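Local coordinates for protein beta-N-acetylglucosaminidase (Thermotoga maritima, PDB 3WO8) that probably hydrolyses terminal non-reducing N-acetyl-D-hexosamine residues from beta-linked substrates, as a family 3 glycoside hydrolase with a TIM-barrel domain, at residues N25-E30 and L56-S61; S61-S64 and D68-I71. One frame throughout, in Å; residues are numbered along the deposited sequence.

Contact 1: residues N25-E30 and L56-S61; sequences NDFNEE and LMDFMS
The ring of Phe-27 carries the backbone of Phe-59 over one face and a carboxylate at its edge, while the ring of Phe-59 has Phe-27 over one of its own faces, modelled too close for the detail to be trusted. This is the outer layer of a TIM barrel, where the loop that leads from strand 20-24 into helix 29-37 meets helix 53-66. Phe-59 CA sits almost centrally above the Phe-27 ring, 3.8 Å from its centroid and 11° off the normal, which meets the geometry of a CH-pi contact. The two aromatic planes are inclined at 33° with centroids 4.5 Å apart, an oblique pair. Phe-27 reaches the helix because its CG lies anti to the backbone N, which carries the ring to the helix; the nearest CA atoms, those of Phe-27 and Phe-59, are 6.6 Å apart. Phe-59 is enclosed further by Ile-43 and Ile-45 of strand 42-45, by Val-31 and Ile-35 of helix 29-37, and by an edge-to-face contact with Phe-24.

Asp-58 approaches Phe-27 near the ring plane, its carboxylate turned 86° to the ring. Its OD1 is paired with Lys-467 of helix 462-471, which ties this side of the barrel domain to the C-terminal part of the chain; Asp-26 OD1 does likewise through Arg-387. Within the loop, Asn-28 OD1 accepts from Val-31 N, N-capping helix 29-37, and Asn-28 ND2 donates to Asp-26 OD2 at 2.9 Å, meeting it from above the carboxylate plane. At the Phe-27 edge, the closest approach is Asp-58 OD2 to CE2, at 3.5 Å.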
# COMPACT_ATOMS: atom_id res chain seq x y z
N ASN B 25 -18.47 -6.47 -1.69
CA ASN B 25 -17.58 -6.95 -0.67
C ASN B 25 -16.96 -8.26 -1.07
O ASN B 25 -16.24 -8.85 -0.29
CB ASN B 25 -18.31 -7.11 0.67
CG ASN B 25 -17.36 -7.15 1.85
OD1 ASN B 25 -17.36 -8.06 2.69
ND2 ASN B 25 -16.52 -6.15 1.91
N ASP B 26 -17.23 -8.70 -2.30
CA ASP B 26 -16.62 -9.92 -2.81
C ASP B 26 -16.59 -9.88 -4.34
O ASP B 26 -17.13 -8.97 -4.99
CB ASP B 26 -17.31 -11.21 -2.25
CG ASP B 26 -16.41 -12.51 -2.37
OD1 ASP B 26 -15.17 -12.47 -2.18
OD2 ASP B 26 -16.94 -13.59 -2.67
N PHE B 27 -15.89 -10.86 -4.92
CA PHE B 27 -15.84 -11.00 -6.36
C PHE B 27 -15.92 -12.50 -6.76
O PHE B 27 -15.12 -13.36 -6.33
CB PHE B 27 -14.60 -10.30 -6.92
CG PHE B 27 -14.50 -10.36 -8.42
CD1 PHE B 27 -15.30 -9.56 -9.22
CD2 PHE B 27 -13.64 -11.22 -9.03
CE1 PHE B 27 -15.23 -9.64 -10.60
CE2 PHE B 27 -13.56 -11.28 -10.41
CZ PHE B 27 -14.36 -10.50 -11.19
N ASN B 28 -16.92 -12.81 -7.56
CA ASN B 28 -17.25 -14.18 -7.87
C ASN B 28 -18.26 -14.23 -8.99
O ASN B 28 -18.64 -13.19 -9.52
CB ASN B 28 -17.87 -14.81 -6.64
CG ASN B 28 -18.94 -13.95 -6.06
OD1 ASN B 28 -19.78 -13.43 -6.77
ND2 ASN B 28 -18.90 -13.77 -4.76
N GLU B 29 -18.72 -15.43 -9.33
CA GLU B 29 -19.56 -15.61 -10.50
C GLU B 29 -20.89 -14.84 -10.38
O GLU B 29 -21.42 -14.37 -11.38
CB GLU B 29 -19.78 -17.10 -10.76
CG GLU B 29 -20.26 -17.42 -12.17
CD GLU B 29 -19.28 -16.97 -13.24
OE1 GLU B 29 -18.06 -17.05 -12.99
OE2 GLU B 29 -19.73 -16.54 -14.33
N GLU B 30 -21.40 -14.67 -9.17
CA GLU B 30 -22.64 -13.92 -8.98
C GLU B 30 -22.40 -12.44 -9.31
O GLU B 30 -23.17 -11.83 -10.06
CB GLU B 30 -23.16 -14.09 -7.55
CG GLU B 30 -24.50 -13.41 -7.23
CD GLU B 30 -24.91 -13.57 -5.77
OE1 GLU B 30 -24.52 -14.57 -5.17
OE2 GLU B 30 -25.60 -12.71 -5.20
N LEU B 56 -8.87 -7.99 -5.97
CA LEU B 56 -8.89 -6.63 -6.46
C LEU B 56 -8.39 -6.58 -7.88
O LEU B 56 -8.97 -5.91 -8.72
CB LEU B 56 -8.04 -5.70 -5.60
CG LEU B 56 -8.06 -4.29 -6.16
CD1 LEU B 56 -9.50 -3.76 -6.24
CD2 LEU B 56 -7.19 -3.39 -5.34
N MET B 57 -7.33 -7.31 -8.16
CA MET B 57 -6.79 -7.34 -9.51
C MET B 57 -7.74 -7.97 -10.52
O MET B 57 -7.95 -7.45 -11.61
CB MET B 57 -5.42 -8.03 -9.54
CG MET B 57 -4.30 -7.23 -8.86
SD MET B 57 -2.83 -8.22 -8.52
CE MET B 57 -1.86 -6.88 -7.79
N ASP B 58 -8.31 -9.11 -10.20
CA ASP B 58 -9.16 -9.77 -11.19
C ASP B 58 -10.42 -8.98 -11.37
O ASP B 58 -10.95 -8.93 -12.45
CB ASP B 58 -9.51 -11.17 -10.76
CG ASP B 58 -9.85 -12.06 -11.93
OD1 ASP B 58 -9.11 -11.96 -12.94
OD2 ASP B 58 -10.82 -12.86 -11.83
N PHE B 59 -10.87 -8.30 -10.32
CA PHE B 59 -12.06 -7.49 -10.43
C PHE B 59 -11.80 -6.33 -11.38
O PHE B 59 -12.61 -6.03 -12.19
CB PHE B 59 -12.51 -7.01 -9.03
CG PHE B 59 -13.96 -6.56 -8.92
CD1 PHE B 59 -14.85 -6.67 -9.98
CD2 PHE B 59 -14.41 -6.02 -7.73
CE1 PHE B 59 -16.15 -6.22 -9.85
CE2 PHE B 59 -15.71 -5.60 -7.58
CZ PHE B 59 -16.58 -5.69 -8.64
N MET B 60 -10.64 -5.71 -11.30
CA MET B 60 -10.36 -4.54 -12.15
C MET B 60 -10.15 -5.01 -13.58
O MET B 60 -10.53 -4.36 -14.52
CB MET B 60 -9.09 -3.82 -11.66
CG MET B 60 -9.24 -3.05 -10.36
SD MET B 60 -10.27 -1.62 -10.67
CE MET B 60 -10.14 -0.75 -9.12
N SER B 61 -9.50 -6.15 -13.74
CA SER B 61 -9.34 -6.73 -15.05
C SER B 61 -10.68 -7.03 -15.72
O SER B 61 -10.87 -6.78 -16.89
CB SER B 61 -8.61 -8.05 -14.94
OG SER B 61 -8.46 -8.60 -16.22

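Contact 2: residues S61-S64 and D68-I71; sequences SFLS and DFLI
Leu-63 on helix 53-66 faces Phe-69, the residue just ahead of strand 70-72, with their CA atoms 7.5 Å apart and no hydrogen bond joining the two backbones. The chain has turned back after the helix, and the contact across the turn is made by side chains. Leu-63 supplies two methyls to two different partners. Its CD2 lies over one face of the Phe-69 ring, displaced toward the rim, 3.9 Å from the centroid and 14° off the normal: a CH-pi contact, with the two side chains crossing at roughly a right angle. Its CD1 meets Ile-71 CD1 tip to tip at 3.6 Å. The ring is brought against Leu-63 CD2 by a chi1 of -48°, which puts Phe-69 CG anti to its own carbonyl carbon and turns the aromatic group back toward the helix. The ring also reaches the helix backbone, Phe-69 CE1 lying 3.2 Å from Leu-63 O. Putting an alanine at Phe-69 would probably open a gap beside Leu-63 CD2, depriving that methyl of its aromatic surface.

Ile-43 of the adjacent strand 42-45 touches both Leu-63 and Phe-69, and Ile-45 touches Ile-71, so the apolar layer continues from one strand to the next. On the strand side, Asn-120 bonds to Phe-69 O through ND2 and to Ile-71 N through OD1, bridging backbone groups at the start of strand 70-72. A helix folded against the parallel strands that precede and follow it forms a beta-alpha-beta crossover, here from strand 42-45 to strand 70-72, the connection by which a TIM barrel is built.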
# COMPACT_ATOMS: atom_id res chain seq x y z
N SER B 61 -9.50 -6.15 -13.74
CA SER B 61 -9.34 -6.73 -15.05
C SER B 61 -10.68 -7.03 -15.72
O SER B 61 -10.87 -6.78 -16.89
CB SER B 61 -8.61 -8.05 -14.94
OG SER B 61 -8.46 -8.60 -16.22
N PHE B 62 -11.60 -7.61 -14.96
CA PHE B 62 -12.96 -7.83 -15.39
C PHE B 62 -13.66 -6.51 -15.75
O PHE B 62 -14.25 -6.41 -16.82
CB PHE B 62 -13.75 -8.58 -14.32
CG PHE B 62 -15.21 -8.66 -14.59
CD1 PHE B 62 -15.71 -9.62 -15.47
CD2 PHE B 62 -16.09 -7.78 -13.98
CE1 PHE B 62 -17.07 -9.70 -15.74
CE2 PHE B 62 -17.45 -7.84 -14.25
CZ PHE B 62 -17.93 -8.82 -15.12
N LEU B 63 -13.60 -5.51 -14.88
CA LEU B 63 -14.36 -4.31 -15.16
C LEU B 63 -13.80 -3.71 -16.42
O LEU B 63 -14.50 -3.08 -17.23
CB LEU B 63 -14.25 -3.30 -14.05
CG LEU B 63 -14.93 -3.78 -12.79
CD1 LEU B 63 -14.51 -2.96 -11.58
CD2 LEU B 63 -16.44 -3.74 -12.98
N SER B 64 -12.52 -3.94 -16.60
CA SER B 64 -11.83 -3.27 -17.67
C SER B 64 -12.32 -3.80 -19.01
O SER B 64 -12.68 -3.03 -19.90
CB SER B 64 -10.32 -3.45 -17.52
OG SER B 64 -9.64 -2.63 -18.42
N ASP B 68 -17.19 0.77 -19.01
CA ASP B 68 -16.68 2.03 -18.60
C ASP B 68 -17.44 2.35 -17.33
O ASP B 68 -18.65 2.55 -17.40
CB ASP B 68 -16.92 3.03 -19.73
CG ASP B 68 -16.37 4.40 -19.42
OD1 ASP B 68 -15.18 4.51 -19.05
OD2 ASP B 68 -17.11 5.38 -19.57
N PHE B 69 -16.74 2.38 -16.19
CA PHE B 69 -17.35 2.59 -14.86
C PHE B 69 -16.74 3.68 -14.02
O PHE B 69 -15.67 4.19 -14.29
CB PHE B 69 -17.26 1.35 -13.99
CG PHE B 69 -17.67 0.09 -14.67
CD1 PHE B 69 -16.80 -0.57 -15.51
CD2 PHE B 69 -18.92 -0.46 -14.44
CE1 PHE B 69 -17.18 -1.77 -16.14
CE2 PHE B 69 -19.31 -1.65 -15.08
CZ PHE B 69 -18.43 -2.31 -15.93
N LEU B 70 -17.47 4.01 -12.97
CA LEU B 70 -16.99 4.85 -11.94
C LEU B 70 -16.66 3.95 -10.79
O LEU B 70 -17.56 3.40 -10.18
CB LEU B 70 -18.08 5.80 -11.49
CG LEU B 70 -18.46 6.82 -12.54
CD1 LEU B 70 -19.46 7.79 -11.94
CD2 LEU B 70 -17.24 7.56 -13.05
N ILE B 71 -15.36 3.80 -10.52
CA ILE B 71 -14.81 2.86 -9.53
C ILE B 71 -14.32 3.64 -8.34
O ILE B 71 -13.42 4.48 -8.46
CB ILE B 71 -13.71 2.01 -10.14
CG1 ILE B 71 -14.21 1.45 -11.49
CG2 ILE B 71 -13.39 0.83 -9.23
CD1 ILE B 71 -13.33 0.43 -12.19

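Both contacts use helix 53-66 and lie within the TIM-barrel domain, their centres about 10 Å apart. Contact 1 involves the helix's middle turns, and contact 2 takes over at Ser-61, the residue they share, and follows the chain into strand 70-72. Strand 42-45 touches side chains of both contacts. Two packing contacts make the layer continuous: Met-60 CE lies 3.6 Å from Ile-71 CG2, and Phe-27 CZ lies 3.7 Å from Phe-62 CB. Together the two contacts hold helix 53-66 to the loop before helix 29-37 and to the start of strand 70-72, while contact 1 also borders the C-terminal part of the chain.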